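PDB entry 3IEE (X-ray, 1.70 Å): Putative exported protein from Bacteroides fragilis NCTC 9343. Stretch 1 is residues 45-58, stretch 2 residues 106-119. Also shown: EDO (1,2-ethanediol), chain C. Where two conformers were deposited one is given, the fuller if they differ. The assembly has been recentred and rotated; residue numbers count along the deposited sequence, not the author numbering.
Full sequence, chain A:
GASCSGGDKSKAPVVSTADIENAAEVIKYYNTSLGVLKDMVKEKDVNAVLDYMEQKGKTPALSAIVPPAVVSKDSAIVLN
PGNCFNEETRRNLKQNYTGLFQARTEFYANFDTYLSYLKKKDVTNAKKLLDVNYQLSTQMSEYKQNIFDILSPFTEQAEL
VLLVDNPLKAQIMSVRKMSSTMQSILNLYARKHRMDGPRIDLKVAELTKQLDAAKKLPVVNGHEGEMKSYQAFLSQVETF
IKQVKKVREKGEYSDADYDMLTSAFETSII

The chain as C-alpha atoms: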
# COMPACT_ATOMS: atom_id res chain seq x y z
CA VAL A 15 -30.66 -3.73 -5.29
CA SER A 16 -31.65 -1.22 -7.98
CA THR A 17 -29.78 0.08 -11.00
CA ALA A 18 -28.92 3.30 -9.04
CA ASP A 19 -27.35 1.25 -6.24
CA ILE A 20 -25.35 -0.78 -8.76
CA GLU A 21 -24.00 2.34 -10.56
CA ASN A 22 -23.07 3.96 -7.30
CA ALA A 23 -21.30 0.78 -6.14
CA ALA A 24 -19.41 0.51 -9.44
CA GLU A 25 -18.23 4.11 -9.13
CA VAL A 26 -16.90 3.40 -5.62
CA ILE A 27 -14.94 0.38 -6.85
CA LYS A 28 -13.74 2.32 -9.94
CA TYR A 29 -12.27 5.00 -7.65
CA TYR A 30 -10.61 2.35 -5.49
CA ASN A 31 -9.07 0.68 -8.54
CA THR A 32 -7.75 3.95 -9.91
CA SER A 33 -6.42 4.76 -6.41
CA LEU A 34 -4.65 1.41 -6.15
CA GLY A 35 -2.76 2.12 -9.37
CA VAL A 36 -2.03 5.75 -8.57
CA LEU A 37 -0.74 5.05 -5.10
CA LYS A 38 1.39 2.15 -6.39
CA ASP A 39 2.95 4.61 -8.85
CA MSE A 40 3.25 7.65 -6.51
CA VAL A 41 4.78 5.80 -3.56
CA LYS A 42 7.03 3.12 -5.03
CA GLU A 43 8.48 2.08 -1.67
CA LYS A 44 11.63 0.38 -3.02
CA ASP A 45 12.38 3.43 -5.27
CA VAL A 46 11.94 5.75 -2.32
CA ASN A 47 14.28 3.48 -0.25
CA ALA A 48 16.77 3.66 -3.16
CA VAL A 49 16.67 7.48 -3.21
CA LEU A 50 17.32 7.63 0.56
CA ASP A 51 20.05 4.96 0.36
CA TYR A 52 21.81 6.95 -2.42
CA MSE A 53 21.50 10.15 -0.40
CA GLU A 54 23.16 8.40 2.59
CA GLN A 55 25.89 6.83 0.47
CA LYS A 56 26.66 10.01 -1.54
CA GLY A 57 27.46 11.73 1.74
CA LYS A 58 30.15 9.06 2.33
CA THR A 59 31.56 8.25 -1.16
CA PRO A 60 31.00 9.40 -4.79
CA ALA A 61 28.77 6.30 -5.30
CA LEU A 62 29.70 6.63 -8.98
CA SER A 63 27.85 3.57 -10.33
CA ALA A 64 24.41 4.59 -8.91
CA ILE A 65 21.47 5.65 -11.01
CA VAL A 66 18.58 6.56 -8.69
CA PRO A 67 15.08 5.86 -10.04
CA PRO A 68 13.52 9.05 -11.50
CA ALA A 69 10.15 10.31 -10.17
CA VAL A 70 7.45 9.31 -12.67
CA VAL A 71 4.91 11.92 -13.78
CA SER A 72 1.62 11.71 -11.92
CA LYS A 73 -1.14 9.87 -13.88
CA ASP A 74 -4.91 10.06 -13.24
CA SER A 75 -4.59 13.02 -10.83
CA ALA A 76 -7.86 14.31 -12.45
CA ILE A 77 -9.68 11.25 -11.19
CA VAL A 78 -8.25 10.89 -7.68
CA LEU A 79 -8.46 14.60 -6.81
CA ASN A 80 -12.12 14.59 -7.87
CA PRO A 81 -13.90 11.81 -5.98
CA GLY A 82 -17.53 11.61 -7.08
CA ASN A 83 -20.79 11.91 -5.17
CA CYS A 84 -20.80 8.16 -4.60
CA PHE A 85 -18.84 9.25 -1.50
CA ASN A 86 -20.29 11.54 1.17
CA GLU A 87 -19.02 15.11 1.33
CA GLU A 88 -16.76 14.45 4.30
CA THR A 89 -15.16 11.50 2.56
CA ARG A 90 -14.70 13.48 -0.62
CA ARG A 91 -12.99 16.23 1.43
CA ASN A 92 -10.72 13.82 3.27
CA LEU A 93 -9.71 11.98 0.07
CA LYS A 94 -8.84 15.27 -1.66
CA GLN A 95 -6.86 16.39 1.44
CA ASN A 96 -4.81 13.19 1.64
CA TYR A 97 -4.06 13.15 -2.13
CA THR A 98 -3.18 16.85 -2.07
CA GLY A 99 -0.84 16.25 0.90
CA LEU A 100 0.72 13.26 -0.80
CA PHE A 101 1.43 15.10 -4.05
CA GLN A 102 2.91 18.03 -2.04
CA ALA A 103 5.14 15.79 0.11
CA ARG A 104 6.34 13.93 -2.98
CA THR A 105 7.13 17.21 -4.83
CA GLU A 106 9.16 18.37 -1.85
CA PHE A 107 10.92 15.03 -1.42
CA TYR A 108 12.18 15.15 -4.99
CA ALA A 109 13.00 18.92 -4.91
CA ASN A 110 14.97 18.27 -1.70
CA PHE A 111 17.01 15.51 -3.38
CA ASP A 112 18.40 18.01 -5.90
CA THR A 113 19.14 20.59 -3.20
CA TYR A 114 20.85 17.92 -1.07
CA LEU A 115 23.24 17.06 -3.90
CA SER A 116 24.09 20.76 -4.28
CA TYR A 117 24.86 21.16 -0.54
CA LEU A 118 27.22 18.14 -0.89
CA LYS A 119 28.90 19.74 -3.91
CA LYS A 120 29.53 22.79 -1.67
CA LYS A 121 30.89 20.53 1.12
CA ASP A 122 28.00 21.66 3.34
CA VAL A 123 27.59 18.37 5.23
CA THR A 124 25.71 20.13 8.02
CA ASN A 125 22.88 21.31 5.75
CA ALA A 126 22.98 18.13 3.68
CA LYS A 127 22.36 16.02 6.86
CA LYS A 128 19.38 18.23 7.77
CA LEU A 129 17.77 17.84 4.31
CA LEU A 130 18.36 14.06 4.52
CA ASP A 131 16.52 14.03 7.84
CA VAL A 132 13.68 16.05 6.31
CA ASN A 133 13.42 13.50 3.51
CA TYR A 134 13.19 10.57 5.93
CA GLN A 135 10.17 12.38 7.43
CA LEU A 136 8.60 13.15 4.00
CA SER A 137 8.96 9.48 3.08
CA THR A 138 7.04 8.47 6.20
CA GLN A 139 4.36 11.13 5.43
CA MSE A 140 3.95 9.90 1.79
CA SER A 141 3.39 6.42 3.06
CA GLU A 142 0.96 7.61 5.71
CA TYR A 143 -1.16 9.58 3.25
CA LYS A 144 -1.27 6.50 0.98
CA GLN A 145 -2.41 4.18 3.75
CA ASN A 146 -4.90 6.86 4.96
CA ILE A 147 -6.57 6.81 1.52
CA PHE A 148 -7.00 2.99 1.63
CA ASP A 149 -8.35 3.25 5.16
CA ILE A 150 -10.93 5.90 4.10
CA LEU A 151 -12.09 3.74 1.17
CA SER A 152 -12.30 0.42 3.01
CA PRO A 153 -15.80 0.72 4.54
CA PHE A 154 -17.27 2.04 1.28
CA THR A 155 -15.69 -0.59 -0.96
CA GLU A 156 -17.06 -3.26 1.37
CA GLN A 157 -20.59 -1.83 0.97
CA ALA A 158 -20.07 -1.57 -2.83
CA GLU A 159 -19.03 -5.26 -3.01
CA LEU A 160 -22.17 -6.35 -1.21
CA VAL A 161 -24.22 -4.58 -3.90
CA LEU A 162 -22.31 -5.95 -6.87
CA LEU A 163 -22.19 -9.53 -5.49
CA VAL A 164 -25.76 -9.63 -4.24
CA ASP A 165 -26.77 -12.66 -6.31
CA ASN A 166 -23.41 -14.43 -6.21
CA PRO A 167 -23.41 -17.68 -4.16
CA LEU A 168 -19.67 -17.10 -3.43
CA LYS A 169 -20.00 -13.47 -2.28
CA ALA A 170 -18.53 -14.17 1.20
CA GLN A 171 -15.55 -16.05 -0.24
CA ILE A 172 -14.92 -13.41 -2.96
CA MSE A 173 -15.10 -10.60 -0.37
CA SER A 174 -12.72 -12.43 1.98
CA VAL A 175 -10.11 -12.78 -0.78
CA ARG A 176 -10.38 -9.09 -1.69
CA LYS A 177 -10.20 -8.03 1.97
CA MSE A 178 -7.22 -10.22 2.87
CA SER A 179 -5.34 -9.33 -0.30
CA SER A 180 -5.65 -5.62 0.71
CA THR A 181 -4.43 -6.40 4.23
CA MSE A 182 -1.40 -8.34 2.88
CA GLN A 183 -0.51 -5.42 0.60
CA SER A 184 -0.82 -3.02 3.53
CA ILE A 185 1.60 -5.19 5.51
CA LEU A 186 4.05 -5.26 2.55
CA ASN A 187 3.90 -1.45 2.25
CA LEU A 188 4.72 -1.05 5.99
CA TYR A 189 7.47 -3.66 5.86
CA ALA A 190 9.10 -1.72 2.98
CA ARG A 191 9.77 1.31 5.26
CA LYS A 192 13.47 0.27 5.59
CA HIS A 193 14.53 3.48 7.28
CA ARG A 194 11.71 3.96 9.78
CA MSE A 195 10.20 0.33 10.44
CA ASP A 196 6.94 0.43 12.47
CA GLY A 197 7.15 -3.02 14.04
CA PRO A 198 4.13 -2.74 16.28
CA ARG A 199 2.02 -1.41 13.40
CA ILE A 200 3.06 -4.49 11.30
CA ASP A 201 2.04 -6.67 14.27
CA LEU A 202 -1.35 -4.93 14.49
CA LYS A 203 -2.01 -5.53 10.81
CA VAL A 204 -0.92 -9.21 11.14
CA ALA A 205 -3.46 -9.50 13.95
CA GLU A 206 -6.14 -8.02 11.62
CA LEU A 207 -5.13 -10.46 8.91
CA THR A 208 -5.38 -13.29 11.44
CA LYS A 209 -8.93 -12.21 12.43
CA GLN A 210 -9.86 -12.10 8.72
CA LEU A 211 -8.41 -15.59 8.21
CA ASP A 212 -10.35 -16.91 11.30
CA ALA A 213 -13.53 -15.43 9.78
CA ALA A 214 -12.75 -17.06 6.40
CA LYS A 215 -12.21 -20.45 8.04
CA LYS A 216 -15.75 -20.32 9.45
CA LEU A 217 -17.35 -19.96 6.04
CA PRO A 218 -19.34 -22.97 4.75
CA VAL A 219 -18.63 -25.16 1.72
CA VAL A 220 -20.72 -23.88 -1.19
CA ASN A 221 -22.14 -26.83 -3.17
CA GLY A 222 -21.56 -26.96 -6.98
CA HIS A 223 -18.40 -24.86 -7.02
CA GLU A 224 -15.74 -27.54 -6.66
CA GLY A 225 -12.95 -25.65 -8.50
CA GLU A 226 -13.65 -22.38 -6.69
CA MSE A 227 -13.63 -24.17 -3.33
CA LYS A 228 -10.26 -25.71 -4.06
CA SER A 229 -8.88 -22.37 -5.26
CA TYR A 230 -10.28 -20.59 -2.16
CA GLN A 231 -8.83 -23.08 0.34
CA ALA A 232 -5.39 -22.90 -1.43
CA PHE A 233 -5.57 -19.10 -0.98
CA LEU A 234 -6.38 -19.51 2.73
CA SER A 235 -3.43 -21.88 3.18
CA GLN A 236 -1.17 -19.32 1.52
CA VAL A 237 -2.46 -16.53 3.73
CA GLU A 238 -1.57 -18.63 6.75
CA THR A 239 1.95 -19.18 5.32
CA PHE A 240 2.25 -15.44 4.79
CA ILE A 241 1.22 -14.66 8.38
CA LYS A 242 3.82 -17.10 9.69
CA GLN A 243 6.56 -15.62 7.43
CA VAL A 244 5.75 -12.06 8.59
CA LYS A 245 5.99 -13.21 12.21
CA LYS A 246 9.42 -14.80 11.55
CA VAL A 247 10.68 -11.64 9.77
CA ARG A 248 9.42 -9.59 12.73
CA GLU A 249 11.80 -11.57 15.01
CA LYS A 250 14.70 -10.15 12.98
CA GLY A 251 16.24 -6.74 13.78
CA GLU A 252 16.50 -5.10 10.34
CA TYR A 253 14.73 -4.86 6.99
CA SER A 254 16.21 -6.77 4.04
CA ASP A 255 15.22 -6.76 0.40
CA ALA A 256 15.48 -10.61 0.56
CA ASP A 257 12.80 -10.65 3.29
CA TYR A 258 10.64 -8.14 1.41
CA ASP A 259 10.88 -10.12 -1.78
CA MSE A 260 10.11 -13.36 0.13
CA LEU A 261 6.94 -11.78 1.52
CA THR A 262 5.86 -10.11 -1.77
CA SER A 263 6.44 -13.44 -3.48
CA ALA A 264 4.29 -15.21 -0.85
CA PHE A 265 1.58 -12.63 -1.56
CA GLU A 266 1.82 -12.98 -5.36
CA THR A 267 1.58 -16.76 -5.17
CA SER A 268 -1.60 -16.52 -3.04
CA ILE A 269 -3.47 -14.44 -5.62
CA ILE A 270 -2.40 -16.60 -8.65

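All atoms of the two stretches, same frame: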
# COMPACT_ATOMS: atom_id res chain seq x y z
N ASP A 45 11.77 2.28 -4.61
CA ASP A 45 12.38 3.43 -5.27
C ASP A 45 12.66 4.53 -4.25
O ASP A 45 13.75 5.13 -4.26
CB ASP A 45 11.52 3.99 -6.40
CG ASP A 45 11.47 3.07 -7.63
OD1 ASP A 45 12.09 2.00 -7.59
OD2 ASP A 45 10.81 3.43 -8.63
N VAL A 46 11.70 4.78 -3.36
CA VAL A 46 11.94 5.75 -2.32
C VAL A 46 13.12 5.34 -1.41
O VAL A 46 13.98 6.17 -1.10
CB VAL A 46 10.66 6.01 -1.50
CG1 VAL A 46 10.93 6.97 -0.32
CG2 VAL A 46 9.53 6.56 -2.43
N ASN A 47 13.16 4.06 -1.00
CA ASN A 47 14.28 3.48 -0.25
C ASN A 47 15.64 3.69 -0.96
O ASN A 47 16.66 4.03 -0.32
CB ASN A 47 14.10 1.96 -0.08
CG ASN A 47 12.99 1.58 0.91
OD1 ASN A 47 12.46 2.44 1.61
ND2 ASN A 47 12.64 0.29 0.95
N ALA A 48 15.61 3.46 -2.28
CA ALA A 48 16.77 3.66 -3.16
C ALA A 48 17.25 5.11 -3.20
O ALA A 48 18.49 5.35 -3.20
CB ALA A 48 16.46 3.15 -4.60
N VAL A 49 16.32 6.07 -3.24
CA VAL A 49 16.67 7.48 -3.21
C VAL A 49 17.36 7.79 -1.87
O VAL A 49 18.42 8.41 -1.85
CB VAL A 49 15.45 8.40 -3.50
CG1 VAL A 49 15.77 9.84 -3.22
CG2 VAL A 49 14.94 8.21 -4.96
N LEU A 50 16.76 7.36 -0.76
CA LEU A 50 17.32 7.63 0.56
C LEU A 50 18.68 6.93 0.77
O LEU A 50 19.61 7.50 1.36
CB LEU A 50 16.34 7.20 1.65
CG LEU A 50 15.04 8.01 1.78
CD1 LEU A 50 14.09 7.21 2.72
CD2 LEU A 50 15.28 9.45 2.31
N ASP A 51 18.79 5.71 0.27
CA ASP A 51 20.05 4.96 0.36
C ASP A 51 21.17 5.69 -0.40
O ASP A 51 22.29 5.79 0.10
CB ASP A 51 19.88 3.57 -0.22
CG ASP A 51 19.17 2.59 0.72
OD1 ASP A 51 19.12 2.84 1.92
OD2 ASP A 51 18.74 1.54 0.23
N TYR A 52 20.87 6.14 -1.61
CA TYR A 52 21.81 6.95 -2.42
C TYR A 52 22.18 8.24 -1.72
O TYR A 52 23.35 8.61 -1.65
CB TYR A 52 21.24 7.25 -3.81
CG TYR A 52 22.21 8.08 -4.69
CD1 TYR A 52 23.38 7.52 -5.21
CD2 TYR A 52 22.01 9.44 -4.88
CE1 TYR A 52 24.26 8.27 -5.96
CE2 TYR A 52 22.86 10.19 -5.64
CZ TYR A 52 24.01 9.63 -6.15
OH TYR A 52 24.86 10.38 -6.94
N MSE A 53 21.19 8.96 -1.20
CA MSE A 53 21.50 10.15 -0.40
C MSE A 53 22.50 9.84 0.71
O MSE A 53 23.51 10.55 0.83
CB MSE A 53 20.21 10.80 0.17
CG MSE A 53 19.37 11.45 -0.88
SE MSE A 53 17.66 12.04 -0.27
CE MSE A 53 18.21 13.61 0.73
N GLU A 54 22.25 8.79 1.49
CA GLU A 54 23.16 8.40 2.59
C GLU A 54 24.56 8.09 2.05
O GLU A 54 25.57 8.56 2.58
CB GLU A 54 22.68 7.14 3.32
CG GLU A 54 21.40 7.27 4.12
CD GLU A 54 20.82 5.89 4.59
OE1 GLU A 54 21.10 4.82 3.97
OE2 GLU A 54 20.08 5.89 5.61
N GLN A 55 24.60 7.27 1.02
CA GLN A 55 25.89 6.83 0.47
C GLN A 55 26.68 7.97 -0.13
O GLN A 55 27.90 8.05 0.08
CB GLN A 55 25.68 5.73 -0.57
CG GLN A 55 26.97 5.09 -1.04
CD GLN A 55 27.88 4.70 0.12
OE1 GLN A 55 29.06 5.13 0.18
NE2 GLN A 55 27.34 3.87 1.05
N LYS A 56 26.01 8.86 -0.88
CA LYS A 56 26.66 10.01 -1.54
C LYS A 56 27.31 10.98 -0.56
O LYS A 56 28.23 11.72 -0.89
CB LYS A 56 25.63 10.72 -2.45
CG LYS A 56 26.20 11.75 -3.43
CD LYS A 56 27.22 11.18 -4.41
CE LYS A 56 27.58 12.20 -5.50
NZ LYS A 56 28.63 11.70 -6.49
N GLY A 57 26.83 10.96 0.68
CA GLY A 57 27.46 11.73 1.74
C GLY A 57 28.72 11.07 2.28
O GLY A 57 29.46 11.72 3.02
N LYS A 58 28.96 9.80 1.92
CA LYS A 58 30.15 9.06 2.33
C LYS A 58 31.20 8.87 1.21
O LYS A 58 32.42 9.01 1.46
CB LYS A 58 29.72 7.67 2.81
CG LYS A 58 28.73 7.66 3.98
CD LYS A 58 28.35 6.23 4.32
CE LYS A 58 27.27 6.18 5.39
NZ LYS A 58 26.69 4.82 5.52
N GLU A 106 8.12 17.89 -2.76
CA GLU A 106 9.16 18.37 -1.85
C GLU A 106 10.30 17.36 -1.75
O GLU A 106 11.48 17.71 -1.80
CB GLU A 106 8.56 18.56 -0.46
CG GLU A 106 7.64 19.75 -0.32
CD GLU A 106 7.60 20.23 1.12
OE1 GLU A 106 8.61 20.88 1.54
OE2 GLU A 106 6.60 19.93 1.80
N PHE A 107 9.94 16.10 -1.58
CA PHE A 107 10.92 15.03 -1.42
C PHE A 107 11.88 15.05 -2.59
O PHE A 107 13.11 14.98 -2.42
CB PHE A 107 10.20 13.68 -1.38
CG PHE A 107 11.13 12.49 -1.22
CD1 PHE A 107 11.51 12.06 0.04
CD2 PHE A 107 11.55 11.74 -2.33
CE1 PHE A 107 12.31 10.95 0.20
CE2 PHE A 107 12.38 10.63 -2.16
CZ PHE A 107 12.75 10.23 -0.89
N TYR A 108 11.34 15.11 -3.79
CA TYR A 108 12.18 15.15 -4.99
C TYR A 108 12.90 16.47 -5.25
O TYR A 108 14.04 16.41 -5.69
CB TYR A 108 11.43 14.69 -6.24
CG TYR A 108 11.21 13.20 -6.22
CD1 TYR A 108 12.25 12.32 -6.51
CD2 TYR A 108 9.99 12.67 -5.84
CE1 TYR A 108 12.05 10.93 -6.46
CE2 TYR A 108 9.78 11.30 -5.77
CZ TYR A 108 10.80 10.43 -6.09
OH TYR A 108 10.53 9.07 -6.00
N ALA A 109 12.27 17.62 -4.96
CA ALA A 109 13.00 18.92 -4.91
C ALA A 109 14.20 18.89 -3.94
O ALA A 109 15.33 19.35 -4.28
CB ALA A 109 12.05 20.06 -4.54
N ASN A 110 13.96 18.36 -2.75
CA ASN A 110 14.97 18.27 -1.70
C ASN A 110 16.16 17.41 -2.09
O ASN A 110 17.27 17.65 -1.61
CB ASN A 110 14.39 17.70 -0.39
CG ASN A 110 13.51 18.68 0.33
OD1 ASN A 110 13.47 19.87 0.01
ND2 ASN A 110 12.81 18.18 1.33
N PHE A 111 15.92 16.38 -2.89
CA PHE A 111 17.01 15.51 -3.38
C PHE A 111 18.02 16.32 -4.19
O PHE A 111 19.22 16.21 -3.98
CB PHE A 111 16.41 14.35 -4.21
CG PHE A 111 17.45 13.45 -4.82
CD1 PHE A 111 18.22 12.64 -4.03
CD2 PHE A 111 17.62 13.40 -6.19
CE1 PHE A 111 19.17 11.81 -4.58
CE2 PHE A 111 18.57 12.55 -6.76
CZ PHE A 111 19.33 11.75 -5.94
N ASP A 112 17.52 17.16 -5.11
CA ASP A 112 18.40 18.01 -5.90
C ASP A 112 19.19 18.99 -5.02
O ASP A 112 20.39 19.14 -5.14
CB ASP A 112 17.56 18.79 -6.92
CG ASP A 112 16.88 17.89 -7.98
OD1 ASP A 112 17.24 16.71 -8.13
OD2 ASP A 112 15.97 18.39 -8.67
N THR A 113 18.49 19.65 -4.10
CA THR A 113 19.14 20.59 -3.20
C THR A 113 20.20 19.93 -2.32
O THR A 113 21.27 20.51 -2.05
CB THR A 113 18.09 21.29 -2.32
OG1 THR A 113 17.03 21.75 -3.16
CG2 THR A 113 18.74 22.51 -1.56
N TYR A 114 19.92 18.71 -1.89
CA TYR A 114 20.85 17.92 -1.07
C TYR A 114 22.18 17.69 -1.80
O TYR A 114 23.26 17.84 -1.23
CB TYR A 114 20.20 16.57 -0.74
CG TYR A 114 21.09 15.60 -0.05
CD1 TYR A 114 21.27 15.67 1.31
CD2 TYR A 114 21.75 14.60 -0.76
CE1 TYR A 114 22.07 14.74 1.98
CE2 TYR A 114 22.56 13.67 -0.11
CZ TYR A 114 22.74 13.76 1.27
OH TYR A 114 23.54 12.88 1.96
N LEU A 115 22.07 17.34 -3.08
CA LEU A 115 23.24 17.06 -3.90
C LEU A 115 24.05 18.34 -4.05
O LEU A 115 25.28 18.31 -4.07
CB LEU A 115 22.81 16.49 -5.25
CG LEU A 115 22.23 15.06 -5.19
CD1 LEU A 115 21.80 14.58 -6.55
CD2 LEU A 115 23.22 14.10 -4.58
N SER A 116 23.37 19.48 -4.14
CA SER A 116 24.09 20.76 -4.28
C SER A 116 24.79 21.19 -2.98
O SER A 116 25.89 21.74 -3.03
CB SER A 116 23.15 21.84 -4.79
OG SER A 116 22.53 21.40 -5.99
N TYR A 117 24.16 20.95 -1.83
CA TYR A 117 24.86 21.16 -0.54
C TYR A 117 26.14 20.31 -0.47
O TYR A 117 27.19 20.79 -0.06
CB TYR A 117 23.97 20.79 0.66
CG TYR A 117 22.97 21.85 1.08
CD1 TYR A 117 23.34 23.19 1.11
CD2 TYR A 117 21.67 21.50 1.46
CE1 TYR A 117 22.44 24.17 1.49
CE2 TYR A 117 20.75 22.48 1.84
CZ TYR A 117 21.16 23.81 1.86
OH TYR A 117 20.29 24.81 2.24
N LEU A 118 26.04 19.03 -0.84
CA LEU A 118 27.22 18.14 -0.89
C LEU A 118 28.31 18.64 -1.84
O LEU A 118 29.51 18.61 -1.49
CB LEU A 118 26.82 16.73 -1.31
CG LEU A 118 26.09 15.88 -0.28
CD1 LEU A 118 25.74 14.48 -0.87
CD2 LEU A 118 26.85 15.76 1.03
N LYS A 119 27.92 19.11 -3.02
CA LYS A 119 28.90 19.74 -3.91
C LYS A 119 29.65 20.88 -3.22
O LYS A 119 30.83 21.08 -3.49
CB LYS A 119 28.26 20.30 -5.18
CG LYS A 119 28.09 19.28 -6.28
CD LYS A 119 27.03 19.71 -7.29
C1 EDO C . 9.13 4.27 1.42
O1 EDO C . 9.56 3.07 2.11
C2 EDO C . 8.15 5.06 2.28
O2 EDO C . 7.66 6.23 1.59

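Both stretches are helical and run the same way: the axes of helix 45-56 and helix 106-119 make an angle of 9° between their N-to-C directions and approach to 11.0 Å. That is a wide separation for two helices, and large side chains, four of them aromatic on stretch 2, fill it. The backbones draw closer toward the C-terminal end, from 9.4 Å between Val46 CA and Phe107 CA to 6.9 Å between Gly57 CA and Leu118 CA. Together the stretches bury 644 Å².

Along stretch 2, the first contact is Phe107, whose CA-to-CB bond points toward stretch 1. With chi1 at 180° (t), its ring reaches three aliphatic side chains: Phe107 CE2 lies 3.6 Å from Val49 CG1, Phe107 CZ 3.8 Å from Val46 CG1, and Phe107 CE1 3.9 Å from Leu50 CD2. All three approach obliquely, and the contacts are purely apolar. Tyr108 starts out sideways, but its end comes nearer, bringing Tyr108 CE1 to 4.2 Å from Val49 CG2. Val49 is thus held among three rings, because its CG1 also lies 3.8 Å from Phe111 CD1, an oblique approach.

Phe111, one turn after Phe107 and also t, presents its ring edge to Met53 and Tyr52. Met53 CG sits 3.6 Å from Phe111 CD1 and Tyr52 CD2 3.7 Å from Phe111 CZ, both near the plane of the Phe111 ring. Residue 53 is selenomethionine, and its SE lies 5.2 Å from the Phe111 ring centroid, 83° off the normal, which confirms an edge approach.

Tyr114 combines polar and apolar contact. Its hydroxyl donates the one hydrogen bond between the stretches, Tyr114 OH to Met53 O, at a short 2.6 Å. The same carbonyl also accepts a weak backbone bond from Gly57 N, 3.3 Å from Met53 O, so Met53 O has two donors. Met53 CE meanwhile lies over one face of the ring, 3.9 Å from the Tyr114 ring centroid and 22° off the normal, a CH-pi contact. An ideal CB on Gly57 would lie only 3.2 Å from Tyr114 OH, so the bare glycine leaves room for the hydroxyl.

The CA-to-CB bond of Leu115 points sideways, but the end of the side chain comes nearer, placing Leu115 CD2 4.0 Å from Lys56 CG and 4.1 Å from Tyr52 CE2. Leu118 closes the interface: Leu118 CD1 lies 3.7 Å from Lys56 O and 3.8 Å from Lys56 CG. The lysine contributes its aliphatic portion here, while its end leads away.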